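Local structure of pectate lyase (Erwinia chrysanthemi, 1RU4) at residues A[1-6]-A[87-92]; A[51-56]-A[92-97]. The protein probably cleaves pectate, the polygalacturonate of plant cell walls, by beta-elimination. All coordinates share one frame; numbering follows the deposited sequence.

Contact 1. Residues A[1-6]-A[87-92]; sequences ADCSSD and ANCGRA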
loop_
_atom_site.group_PDB
_atom_site.type_symbol
_atom_site.label_atom_id
_atom_site.label_comp_id
_atom_site.label_asym_id
_atom_site.label_seq_id
_atom_site.Cartn_x
_atom_site.Cartn_y
_atom_site.Cartn_z
ATOM N N ALA A 1 -16.798 7.136 -5.227
ATOM C CA ALA A 1 -17.666 8.134 -5.911
ATOM C C ALA A 1 -16.870 8.950 -6.920
ATOM O O ALA A 1 -15.646 8.834 -7.010
ATOM C CB ALA A 1 -18.322 9.051 -4.890
ATOM N N ASP A 2 -17.586 9.782 -7.671
ATOM C CA ASP A 2 -16.996 10.634 -8.698
ATOM C C ASP A 2 -16.874 12.060 -8.160
ATOM O O ASP A 2 -17.879 12.763 -8.024
ATOM C CB ASP A 2 -17.898 10.602 -9.943
ATOM C CG ASP A 2 -17.385 11.464 -11.090
ATOM O OD1 ASP A 2 -16.356 12.155 -10.949
ATOM O OD2 ASP A 2 -18.037 11.449 -12.156
ATOM N N CYS A 3 -15.646 12.477 -7.855
ATOM C CA CYS A 3 -15.398 13.831 -7.359
ATOM C C CYS A 3 -14.754 14.763 -8.387
ATOM O O CYS A 3 -14.149 15.769 -8.019
ATOM C CB CYS A 3 -14.562 13.808 -6.066
ATOM S SG CYS A 3 -13.044 12.788 -6.069
ATOM N N SER A 4 -14.930 14.455 -9.671
ATOM C CA SER A 4 -14.349 15.274 -10.737
ATOM C C SER A 4 -14.889 16.706 -10.795
ATOM O O SER A 4 -14.214 17.600 -11.299
ATOM C CB SER A 4 -14.512 14.593 -12.104
ATOM O OG SER A 4 -15.878 14.444 -12.456
ATOM N N SER A 5 -16.091 16.927 -10.267
ATOM C CA SER A 5 -16.688 18.263 -10.274
ATOM C C SER A 5 -16.182 19.164 -9.144
ATOM O O SER A 5 -16.523 20.346 -9.087
ATOM C CB SER A 5 -18.215 18.167 -10.219
ATOM O OG SER A 5 -18.654 17.630 -8.983
ATOM N N ASP A 6 -15.368 18.603 -8.254
ATOM C CA ASP A 6 -14.831 19.336 -7.112
ATOM C C ASP A 6 -13.407 19.806 -7.396
ATOM O O ASP A 6 -12.476 19.000 -7.434
ATOM C CB ASP A 6 -14.849 18.432 -5.872
ATOM C CG ASP A 6 -14.563 19.182 -4.576
ATOM O OD1 ASP A 6 -14.173 20.367 -4.610
ATOM O OD2 ASP A 6 -14.735 18.565 -3.509
ATOM N N ALA A 87 -5.970 18.597 -8.826
ATOM C CA ALA A 87 -7.297 19.204 -8.925
ATOM C C ALA A 87 -8.348 18.324 -9.589
ATOM O O ALA A 87 -8.025 17.462 -10.406
ATOM C CB ALA A 87 -7.201 20.533 -9.661
ATOM N N ASN A 88 -9.610 18.565 -9.231
ATOM C CA ASN A 88 -10.757 17.874 -9.820
ATOM C C ASN A 88 -10.621 16.354 -9.833
ATOM O O ASN A 88 -11.054 15.687 -10.776
ATOM C CB ASN A 88 -11.013 18.401 -11.236
ATOM C CG ASN A 88 -11.509 19.832 -11.239
ATOM O OD1 ASN A 88 -12.713 20.082 -11.158
ATOM N ND2 ASN A 88 -10.585 20.780 -11.318
ATOM N N CYS A 89 -10.019 15.818 -8.775
ATOM C CA CYS A 89 -9.786 14.385 -8.639
ATOM C C CYS A 89 -9.063 13.754 -9.826
ATOM O O CYS A 89 -9.293 12.594 -10.179
ATOM C CB CYS A 89 -11.090 13.662 -8.289
ATOM S SG CYS A 89 -11.548 14.065 -6.573
ATOM N N GLY A 90 -8.171 14.544 -10.420
ATOM C CA GLY A 90 -7.321 14.064 -11.493
ATOM C C GLY A 90 -6.063 13.433 -10.918
ATOM O O GLY A 90 -6.028 13.058 -9.738
ATOM N N ARG A 91 -5.021 13.336 -11.739
ATOM C CA ARG A 91 -3.761 12.719 -11.323
ATOM C C ARG A 91 -2.572 13.634 -11.601
ATOM O O ARG A 91 -2.475 14.217 -12.682
ATOM C CB ARG A 91 -3.532 11.407 -12.083
ATOM C CG ARG A 91 -4.716 10.451 -12.101
ATOM C CD ARG A 91 -5.054 9.946 -10.715
ATOM N NE ARG A 91 -4.035 9.054 -10.171
ATOM C CZ ARG A 91 -4.071 8.555 -8.939
ATOM N NH1 ARG A 91 -5.072 8.867 -8.129
ATOM N NH2 ARG A 91 -3.118 7.732 -8.521
ATOM N N ALA A 92 -1.673 13.747 -10.626
ATOM C CA ALA A 92 -0.426 14.489 -10.797
ATOM C C ALA A 92 0.726 13.507 -10.607
ATOM O O ALA A 92 0.921 12.962 -9.515
ATOM C CB ALA A 92 -0.327 15.631 -9.787
#
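C3 and C89 are joined by a disulfide that ties the N-terminal segment 1-6 to segment 87-92. Just before the cysteine, D2 faces back onto its own segment: D2 OD1 accepts from S4 N at 3.0 Å (163° at the hydrogen), an Asx turn, and from S4 OG at 2.8 Å on the syn side of the carboxylate. With N357 as a further donor, this one oxygen has three partners, which should hold the carboxylate fixed. At C3 the bond between C3 SG and C89 SG measures 2.0 Å, and its torsion of -106° lies near the right angle expected of a relaxed disulfide. C3 SG sits between its own backbone N and carbonyl carbon (chi1 49°), and C89 SG comes to meet it from beside the N of C89. C3 to D6 then form a type I beta turn, closed by D6 N to C3 O at 3.1 Å. Its backbone rests against N88: S4 CA approaches N88 O at 3.3 Å, a CA-H...O contact, and N88 CA gives a second to D6 O at 3.1 Å. The polar end of D6 turns elsewhere, to G10 N through OD2. N88 and C89 both have positive phi, and G90 N closes their turn on A87 O at 2.9 Å. The contact is a surface one, set in the loop between strands 82-86 and 92-95, with the N-terminal loop ahead of strand 16-19 lying against it.

Contact 2. Residues A[51-56]-A[92-97]; sequences ILLKPG and AVFDFS
G56 and A92 form a parallel beta bridge with their CA atoms 5.1 Å apart, at the point where strand 92-95 begins. One backbone hydrogen bond joins the two segments: V93 N donates to G56 O at 2.9 Å, with 171° at the hydrogen and a C=O...N angle of 164°, so the bond is close to linear at both ends. A92 CA lies 3.5 Å from the same G56 O and adds a CA-H...O contact. The backbone angles of G56 would jam a side chain against the carbonyl oxygen of P55 and are thus suited to glycine; K54 and P55 link strand 50-53 to strand 56-59, which G56 opens.

Among the side chains, L53 does the touching. Its CG stands beside the backbone N, anti to the carbonyl carbon (chi1 -54°), and this, with an extended chi2, brings the CD1 branch to A92 CB at 3.7 Å. The same methyl reaches the F94 ring at its edge, in the ring plane, with L53 CD1 3.8 Å from F94 CE1. L53 and F94 approach from opposite directions, and L53 CD1 touches both A92 CB and the ring edge. Around the ring, Y58 lies nearly parallel to F94, whereas F38 and F110 meet it edge-to-face. V93 instead packs on E123 and T125 of strand 122-125.

L53, A92 and F94 are all buried, and their contact is purely apolar. Methyl-to-methyl and methyl-to-ring-edge packing joins two turns of a right-handed parallel beta-helix, while V93 N and G56 O satisfy one another between strands 56-59 and 92-95. The contact is probably held mainly by apolar burial, with that bond consistent with the parallel register of G56 and A92.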
loop_
_atom_site.group_PDB
_atom_site.type_symbol
_atom_site.label_atom_id
_atom_site.label_comp_id
_atom_site.label_asym_id
_atom_site.label_seq_id
_atom_site.Cartn_x
_atom_site.Cartn_y
_atom_site.Cartn_z
ATOM N N ILE A 51 -1.659 23.116 -1.849
ATOM C CA ILE A 51 -0.934 23.223 -3.108
ATOM C C ILE A 51 -1.766 22.419 -4.109
ATOM O O ILE A 51 -1.794 21.183 -4.066
ATOM C CB ILE A 51 0.494 22.626 -3.003
ATOM C CG1 ILE A 51 1.315 23.402 -1.967
ATOM C CG2 ILE A 51 1.186 22.666 -4.364
ATOM C CD1 ILE A 51 2.726 22.884 -1.787
ATOM N N LEU A 52 -2.503 23.130 -4.955
ATOM C CA LEU A 52 -3.385 22.496 -5.928
ATOM C C LEU A 52 -2.677 22.308 -7.264
ATOM O O LEU A 52 -2.328 23.277 -7.945
ATOM C CB LEU A 52 -4.656 23.325 -6.109
ATOM C CG LEU A 52 -5.786 22.676 -6.908
ATOM C CD1 LEU A 52 -6.305 21.452 -6.169
ATOM C CD2 LEU A 52 -6.906 23.681 -7.127
ATOM N N LEU A 53 -2.470 21.046 -7.624
ATOM C CA LEU A 53 -1.745 20.684 -8.833
ATOM C C LEU A 53 -2.648 20.474 -10.043
ATOM O O LEU A 53 -3.621 19.724 -9.982
ATOM C CB LEU A 53 -0.953 19.398 -8.582
ATOM C CG LEU A 53 -0.010 19.390 -7.374
ATOM C CD1 LEU A 53 0.412 17.967 -7.049
ATOM C CD2 LEU A 53 1.204 20.262 -7.652
ATOM N N LYS A 54 -2.319 21.134 -11.147
ATOM C CA LYS A 54 -3.019 20.888 -12.400
ATOM C C LYS A 54 -2.681 19.452 -12.798
ATOM O O LYS A 54 -1.522 19.039 -12.707
ATOM C CB LYS A 54 -2.522 21.850 -13.482
ATOM C CG LYS A 54 -3.181 21.666 -14.838
ATOM C CD LYS A 54 -2.505 22.527 -15.889
ATOM C CE LYS A 54 -3.075 22.265 -17.274
ATOM N NZ LYS A 54 -2.349 23.040 -18.316
ATOM N N PRO A 55 -3.690 18.656 -13.192
ATOM C CA PRO A 55 -3.409 17.271 -13.587
ATOM C C PRO A 55 -2.384 17.229 -14.722
ATOM O O PRO A 55 -2.451 18.025 -15.659
ATOM C CB PRO A 55 -4.777 16.766 -14.043
ATOM C CG PRO A 55 -5.719 17.517 -13.147
ATOM C CD PRO A 55 -5.141 18.917 -13.184
ATOM N N GLY A 56 -1.415 16.325 -14.602
ATOM C CA GLY A 56 -0.372 16.209 -15.604
ATOM C C GLY A 56 0.881 15.570 -15.037
ATOM O O GLY A 56 0.839 14.943 -13.975
ATOM N N ALA A 92 -1.673 13.747 -10.626
ATOM C CA ALA A 92 -0.426 14.489 -10.797
ATOM C C ALA A 92 0.726 13.507 -10.607
ATOM O O ALA A 92 0.921 12.962 -9.515
ATOM C CB ALA A 92 -0.327 15.631 -9.787
ATOM N N VAL A 93 1.472 13.272 -11.680
ATOM C CA VAL A 93 2.569 12.307 -11.664
ATOM C C VAL A 93 3.927 12.998 -11.586
ATOM O O VAL A 93 4.276 13.794 -12.457
ATOM C CB VAL A 93 2.533 11.408 -12.928
ATOM C CG1 VAL A 93 3.688 10.414 -12.909
ATOM C CG2 VAL A 93 1.203 10.668 -13.015
ATOM N N PHE A 94 4.675 12.706 -10.524
ATOM C CA PHE A 94 6.028 13.232 -10.357
ATOM C C PHE A 94 7.032 12.203 -10.866
ATOM O O PHE A 94 7.204 11.135 -10.270
ATOM C CB PHE A 94 6.299 13.575 -8.888
ATOM C CG PHE A 94 5.524 14.770 -8.397
ATOM C CD1 PHE A 94 4.152 14.685 -8.182
ATOM C CD2 PHE A 94 6.166 15.985 -8.168
ATOM C CE1 PHE A 94 3.427 15.793 -7.750
ATOM C CE2 PHE A 94 5.449 17.101 -7.735
ATOM C CZ PHE A 94 4.075 17.004 -7.525
ATOM N N ASP A 95 7.663 12.529 -11.992
ATOM C CA ASP A 95 8.602 11.639 -12.668
ATOM C C ASP A 95 10.034 12.086 -12.388
ATOM O O ASP A 95 10.464 13.140 -12.854
ATOM C CB ASP A 95 8.319 11.672 -14.177
ATOM C CG ASP A 95 9.154 10.679 -14.968
ATOM O OD1 ASP A 95 9.963 9.937 -14.378
ATOM O OD2 ASP A 95 8.983 10.638 -16.205
ATOM N N PHE A 96 10.768 11.266 -11.640
ATOM C CA PHE A 96 12.143 11.590 -11.267
ATOM C C PHE A 96 13.205 11.189 -12.291
ATOM O O PHE A 96 14.406 11.315 -12.044
ATOM C CB PHE A 96 12.447 11.067 -9.862
ATOM C CG PHE A 96 11.743 11.840 -8.778
ATOM C CD1 PHE A 96 10.413 11.568 -8.458
ATOM C CD2 PHE A 96 12.395 12.877 -8.112
ATOM C CE1 PHE A 96 9.743 12.321 -7.493
ATOM C CE2 PHE A 96 11.733 13.634 -7.148
ATOM C CZ PHE A 96 10.405 13.356 -6.838
ATOM N N SER A 97 12.739 10.684 -13.431
ATOM C CA SER A 97 13.558 10.491 -14.631
ATOM C C SER A 97 14.758 9.539 -14.632
ATOM O O SER A 97 15.568 9.583 -15.562
ATOM C CB SER A 97 14.019 11.860 -15.146
ATOM O OG SER A 97 12.923 12.746 -15.304
#

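Overall arrangement
From the N terminus, the chain passes through segment 1-6, then strand 16-19, helix 38-44 and segment 51-56, before reaching 87-92 and 92-97. Contact 1 therefore closes a long loop of 80 intervening residues, and contact 2 a shorter one of 35. The two cross rather than nest, because their segments alternate along the chain, and they share A92. Their centres are 14 Å apart, yet they touch directly: A87 N lies 2.9 Å from L53 O and R91 O 3.0 Å from G56 N, both probable hydrogen bonds. The covalently tied N-terminal loop is thereby linked, through 87-92, to strand 50-53 and strand 56-59, which follow one another in the chain.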